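Long-range contacts in ferrous iron transport protein B (Legionella pneumophila, PDB 3IBY), which probably transports ferrous iron across the bacterial inner membrane in a GTP-driven uptake system, this chain being its cytosolic GTP-binding part: residues L96-Y101 and I246-V250; R126-D131 and L252-K256. Numbering follows the deposited sequence.

Overall arrangement
Together the contacts fasten the C-terminal end of the cytosolic fragment to the G domain: contact 1 holds helix 234-253, contact 2 the end of that helix and the short strand 254-255. Contact 1 is largely buried and lies nearer the centre of the chain: two helices meet through aliphatic side chains, with a single His-carboxylate hydrogen bond at the margin. Contact 2, about 12 Å away between centres, is at the surface, where the chain end pairs through its backbone with strand 129-130. Side-chain packing thus dominates the first and main-chain hydrogen bonding the second. They meet at Leu96, whose CD2 lies 3.7 Å from NE2 of Gln254 and 4.1 Å from CG1 of Val253.

Contact 1. Residues L96-Y101 and I246-V250; sequences LERHLY and IHEIV
An interdomain helix-helix interface joins the start of G-domain helix 96-106 to the late turns of helix 234-253, which belongs to the helical region, probably the GDI domain. Both segments are helical; their axes approach to 9.4 Å and run at 138°, closer to antiparallel than parallel. The backbones come nearest at Glu97 and Val250, with CA atoms 6.1 Å apart. CG2 of Val250 (chi1 t) packs 3.6 Å from CB of Glu97 and 4.3 Å from both CD2 of Leu96 and CD1 of Leu100. Ile246, an m,t rotamer, sets CG2 3.9 Å from CB of Leu100 and CD1 3.6 Å from CA of Tyr101. Glu97, extended with chi1 and chi2 both t, reaches along the margin, where ND1 of His247 donates a 2.9 Å hydrogen bond to its OE1. Tyr101 stacks on Tyr59; Leu139 touches Leu100 and Ile249. The aliphatic centre, flanked by one His-carboxylate bond, docks the C-terminal helix on the G domain, a P-loop GTPase fold.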
loop_
_atom_site.group_PDB
_atom_site.type_symbol
_atom_site.label_atom_id
_atom_site.label_comp_id
_atom_site.label_asym_id
_atom_site.label_seq_id
_atom_site.Cartn_x
_atom_site.Cartn_y
_atom_site.Cartn_z
ATOM N N LEU A 96 -0.690 -13.564 -2.744
ATOM C CA LEU A 96 0.356 -12.797 -2.115
ATOM C C LEU A 96 1.145 -12.023 -3.140
ATOM O O LEU A 96 1.279 -10.820 -3.036
ATOM C CB LEU A 96 1.275 -13.741 -1.341
ATOM C CG LEU A 96 2.245 -13.087 -0.366
ATOM C CD1 LEU A 96 1.456 -12.319 0.719
ATOM C CD2 LEU A 96 3.225 -14.133 0.208
ATOM N N GLU A 97 1.635 -12.689 -4.160
ATOM C CA GLU A 97 2.517 -12.030 -5.091
ATOM C C GLU A 97 1.868 -10.828 -5.783
ATOM O O GLU A 97 2.528 -9.765 -5.956
ATOM C CB GLU A 97 3.024 -13.009 -6.124
ATOM C CG GLU A 97 4.149 -12.435 -6.942
ATOM C CD GLU A 97 4.900 -13.493 -7.730
ATOM O OE1 GLU A 97 5.828 -13.121 -8.478
ATOM O OE2 GLU A 97 4.555 -14.680 -7.607
ATOM N N ARG A 98 0.596 -10.965 -6.172
ATOM C CA ARG A 98 -0.094 -9.825 -6.796
ATOM C C ARG A 98 -0.261 -8.733 -5.745
ATOM O O ARG A 98 0.063 -7.561 -5.988
ATOM C CB ARG A 98 -1.440 -10.205 -7.396
ATOM C CG ARG A 98 -2.289 -9.014 -7.799
ATOM C CD ARG A 98 -3.564 -9.363 -8.661
ATOM N NE ARG A 98 -4.595 -8.333 -8.419
ATOM C CZ ARG A 98 -5.327 -7.676 -9.331
ATOM N NH1 ARG A 98 -5.284 -7.948 -10.623
ATOM N NH2 ARG A 98 -6.168 -6.744 -8.906
ATOM N N HIS A 99 -0.688 -9.130 -4.556
ATOM C CA HIS A 99 -1.140 -8.171 -3.563
ATOM C C HIS A 99 -0.011 -7.342 -3.014
ATOM O O HIS A 99 -0.225 -6.214 -2.597
ATOM C CB HIS A 99 -1.905 -8.860 -2.449
ATOM C CG HIS A 99 -3.333 -9.129 -2.780
ATOM N ND1 HIS A 99 -3.760 -9.413 -4.059
ATOM C CD2 HIS A 99 -4.435 -9.161 -1.996
ATOM C CE1 HIS A 99 -5.068 -9.618 -4.048
ATOM N NE2 HIS A 99 -5.502 -9.460 -2.809
ATOM N N LEU A 100 1.205 -7.878 -3.033
ATOM C CA LEU A 100 2.376 -7.138 -2.578
ATOM C C LEU A 100 2.868 -6.088 -3.585
ATOM O O LEU A 100 3.799 -5.308 -3.302
ATOM C CB LEU A 100 3.506 -8.113 -2.320
ATOM C CG LEU A 100 3.331 -8.937 -1.066
ATOM C CD1 LEU A 100 4.410 -10.005 -1.019
ATOM C CD2 LEU A 100 3.390 -8.030 0.133
ATOM N N TYR A 101 2.317 -6.068 -4.784
ATOM C CA TYR A 101 2.729 -5.012 -5.691
ATOM C C TYR A 101 2.331 -3.710 -5.032
ATOM O O TYR A 101 3.161 -2.825 -4.865
ATOM C CB TYR A 101 2.072 -5.175 -7.049
ATOM C CG TYR A 101 2.683 -4.358 -8.151
ATOM C CD1 TYR A 101 3.681 -4.872 -8.935
ATOM C CD2 TYR A 101 2.227 -3.065 -8.422
ATOM C CE1 TYR A 101 4.225 -4.138 -9.981
ATOM C CE2 TYR A 101 2.771 -2.320 -9.436
ATOM C CZ TYR A 101 3.771 -2.875 -10.232
ATOM O OH TYR A 101 4.304 -2.155 -11.276
ATOM N N ILE A 246 9.533 -8.810 -5.649
ATOM C CA ILE A 246 8.354 -9.313 -5.000
ATOM C C ILE A 246 8.314 -10.808 -5.239
ATOM O O ILE A 246 8.015 -11.545 -4.309
ATOM C CB ILE A 246 7.088 -8.646 -5.529
ATOM C CG1 ILE A 246 6.997 -7.257 -4.950
ATOM C CG2 ILE A 246 5.862 -9.433 -5.171
ATOM C CD1 ILE A 246 6.023 -6.430 -5.714
ATOM N N HIS A 247 8.584 -11.234 -6.485
ATOM C CA HIS A 247 8.656 -12.665 -6.839
ATOM C C HIS A 247 9.699 -13.321 -5.947
ATOM O O HIS A 247 9.477 -14.359 -5.395
ATOM C CB HIS A 247 9.014 -12.878 -8.317
ATOM C CG HIS A 247 9.039 -14.317 -8.749
ATOM N ND1 HIS A 247 7.916 -14.986 -9.196
ATOM C CD2 HIS A 247 10.062 -15.206 -8.839
ATOM C CE1 HIS A 247 8.243 -16.226 -9.523
ATOM N NE2 HIS A 247 9.540 -16.384 -9.322
ATOM N N GLU A 248 10.811 -12.663 -5.758
ATOM C CA GLU A 248 11.829 -13.226 -4.907
ATOM C C GLU A 248 11.342 -13.355 -3.450
ATOM O O GLU A 248 11.595 -14.365 -2.826
ATOM C CB GLU A 248 13.179 -12.476 -5.087
ATOM C CG GLU A 248 13.971 -12.173 -3.842
ATOM C CD GLU A 248 15.151 -11.231 -4.125
ATOM O OE1 GLU A 248 15.764 -10.774 -3.135
ATOM O OE2 GLU A 248 15.449 -10.929 -5.321
ATOM N N ILE A 249 10.607 -12.390 -2.926
ATOM C CA ILE A 249 10.094 -12.513 -1.549
ATOM C C ILE A 249 9.085 -13.639 -1.424
ATOM O O ILE A 249 9.031 -14.323 -0.394
ATOM C CB ILE A 249 9.422 -11.200 -1.046
ATOM C CG1 ILE A 249 10.494 -10.195 -0.642
ATOM C CG2 ILE A 249 8.454 -11.456 0.141
ATOM C CD1 ILE A 249 10.073 -8.761 -0.886
ATOM N N VAL A 250 8.278 -13.831 -2.467
ATOM C CA VAL A 250 7.228 -14.847 -2.441
ATOM C C VAL A 250 7.876 -16.229 -2.411
ATOM O O VAL A 250 7.557 -17.056 -1.556
ATOM C CB VAL A 250 6.230 -14.676 -3.618
ATOM C CG1 VAL A 250 5.293 -15.839 -3.690
ATOM C CG2 VAL A 250 5.392 -13.386 -3.457
#

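Contact 2. Residues R126-D131 and L252-K256; sequences RGISID and LVQKK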
loop_
_atom_site.group_PDB
_atom_site.type_symbol
_atom_site.label_atom_id
_atom_site.label_comp_id
_atom_site.label_asym_id
_atom_site.label_seq_id
_atom_site.Cartn_x
_atom_site.Cartn_y
_atom_site.Cartn_z
ATOM N N ARG A 126 -6.342 -24.311 0.519
ATOM C CA ARG A 126 -5.709 -24.465 -0.816
ATOM C C ARG A 126 -4.264 -24.987 -0.771
ATOM O O ARG A 126 -3.578 -25.036 -1.794
ATOM C CB ARG A 126 -5.781 -23.143 -1.582
ATOM C CG ARG A 126 -7.212 -22.693 -1.796
ATOM C CD ARG A 126 -7.185 -21.398 -2.476
ATOM N NE ARG A 126 -8.505 -20.844 -2.671
ATOM C CZ ARG A 126 -8.739 -19.723 -3.345
ATOM N NH1 ARG A 126 -7.733 -19.032 -3.883
ATOM N NH2 ARG A 126 -9.981 -19.275 -3.466
ATOM N N GLY A 127 -3.834 -25.408 0.420
ATOM C CA GLY A 127 -2.482 -25.887 0.654
ATOM C C GLY A 127 -1.432 -24.814 0.460
ATOM O O GLY A 127 -0.343 -25.121 -0.006
ATOM N N ILE A 128 -1.758 -23.565 0.785
ATOM C CA ILE A 128 -0.794 -22.461 0.727
ATOM C C ILE A 128 -0.251 -22.213 2.134
ATOM O O ILE A 128 -1.002 -21.988 3.092
ATOM C CB ILE A 128 -1.389 -21.128 0.164
ATOM C CG1 ILE A 128 -1.991 -21.326 -1.246
ATOM C CG2 ILE A 128 -0.306 -20.076 0.083
ATOM C CD1 ILE A 128 -2.951 -20.187 -1.759
ATOM N N SER A 129 1.063 -22.266 2.235
ATOM C CA SER A 129 1.738 -22.098 3.504
ATOM C C SER A 129 2.581 -20.858 3.407
ATOM O O SER A 129 3.355 -20.715 2.453
ATOM C CB SER A 129 2.642 -23.302 3.791
ATOM O OG SER A 129 2.264 -23.861 5.029
ATOM N N ILE A 130 2.430 -19.954 4.367
ATOM C CA ILE A 130 3.195 -18.719 4.373
ATOM C C ILE A 130 3.952 -18.657 5.695
ATOM O O ILE A 130 3.362 -18.822 6.770
ATOM C CB ILE A 130 2.296 -17.468 4.173
ATOM C CG1 ILE A 130 1.710 -17.455 2.756
ATOM C CG2 ILE A 130 3.079 -16.190 4.360
ATOM C CD1 ILE A 130 0.482 -16.610 2.622
ATOM N N ASP A 131 5.269 -18.488 5.579
ATOM C CA ASP A 131 6.132 -18.190 6.680
ATOM C C ASP A 131 5.929 -16.724 7.037
ATOM O O ASP A 131 6.444 -15.843 6.371
ATOM C CB ASP A 131 7.581 -18.429 6.255
ATOM C CG ASP A 131 8.516 -18.479 7.410
ATOM O OD1 ASP A 131 9.485 -19.244 7.324
ATOM O OD2 ASP A 131 8.289 -17.762 8.403
ATOM N N LEU A 252 10.673 -17.111 -1.176
ATOM C CA LEU A 252 11.247 -17.350 0.161
ATOM C C LEU A 252 10.205 -17.670 1.256
ATOM O O LEU A 252 10.520 -18.255 2.289
ATOM C CB LEU A 252 12.043 -16.108 0.599
ATOM C CG LEU A 252 13.316 -15.769 -0.186
ATOM C CD1 LEU A 252 13.783 -14.358 0.083
ATOM C CD2 LEU A 252 14.390 -16.758 0.163
ATOM N N VAL A 253 8.964 -17.276 1.034
ATOM C CA VAL A 253 7.986 -17.266 2.103
ATOM C C VAL A 253 6.817 -18.221 1.836
ATOM O O VAL A 253 6.154 -18.688 2.766
ATOM C CB VAL A 253 7.479 -15.811 2.339
ATOM C CG1 VAL A 253 5.984 -15.793 2.681
ATOM C CG2 VAL A 253 8.320 -15.119 3.414
ATOM N N GLN A 254 6.579 -18.540 0.579
ATOM C CA GLN A 254 5.378 -19.255 0.228
ATOM C C GLN A 254 5.740 -20.527 -0.491
ATOM O O GLN A 254 6.485 -20.476 -1.466
ATOM C CB GLN A 254 4.560 -18.377 -0.685
ATOM C CG GLN A 254 3.379 -19.023 -1.332
ATOM C CD GLN A 254 2.377 -17.955 -1.724
ATOM O OE1 GLN A 254 2.256 -17.584 -2.884
ATOM N NE2 GLN A 254 1.704 -17.406 -0.734
ATOM N N LYS A 255 5.218 -21.657 -0.024
ATOM C CA LYS A 255 5.281 -22.875 -0.809
ATOM C C LYS A 255 3.886 -23.346 -1.241
ATOM O O LYS A 255 2.900 -23.247 -0.488
ATOM C CB LYS A 255 6.067 -23.994 -0.106
ATOM C CG LYS A 255 6.297 -23.808 1.389
ATOM C CD LYS A 255 7.092 -24.997 1.974
ATOM C CE LYS A 255 6.303 -25.719 3.052
ATOM N NZ LYS A 255 6.176 -24.818 4.204
ATOM N N LYS A 256 3.855 -23.843 -2.485
ATOM C CA LYS A 256 2.675 -24.417 -3.146
ATOM C C LYS A 256 1.540 -23.395 -3.258
ATOM O O LYS A 256 1.785 -22.189 -3.399
ATOM C CB LYS A 256 2.218 -25.702 -2.444
ATOM C CG LYS A 256 3.345 -26.737 -2.222
ATOM C CD LYS A 256 3.218 -27.989 -3.117
ATOM C CE LYS A 256 3.849 -27.793 -4.496
ATOM N NZ LYS A 256 4.058 -29.118 -5.157
ATOM O OXT LYS A 256 0.361 -23.761 -3.226
#
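The fragment ends by running from a helix into a short strand within a few residues: after helix 234-253, Gln254 and Lys255 take up extended conformation and pair antiparallel with Ile130 and Ser129, respectively. In the hydrogen-bonded pair Ser129-Lys255, N of Lys255 donates to O of Ser129 at 3.2 Å, while the return bond from N of Ser129 to O of Lys255 is weak at 3.4 Å. Ile130 and Gln254 form the neighbouring non-hydrogen-bonded pair, their CA atoms 4.7 Å apart, and N of Asp131 then binds O of Val253 at 3.0 Å. This two-stranded antiparallel sheet is separate from the G domain's main sheet and ties the fragment's C-terminal end to the link between helices 120-125 and 132-139. A Schellman motif with Gly127 at C-prime, phi 65°, closes the first; Asp131 N-caps the second, OD2 accepting from N of Lys134. Ile130 and Gln254 share one face of the sheet; CG2 of Ile130 meets CG1 of Val253 at 3.4 Å, and NE2 of Gln254 lies 3.4 Å from CG2 of Ile128.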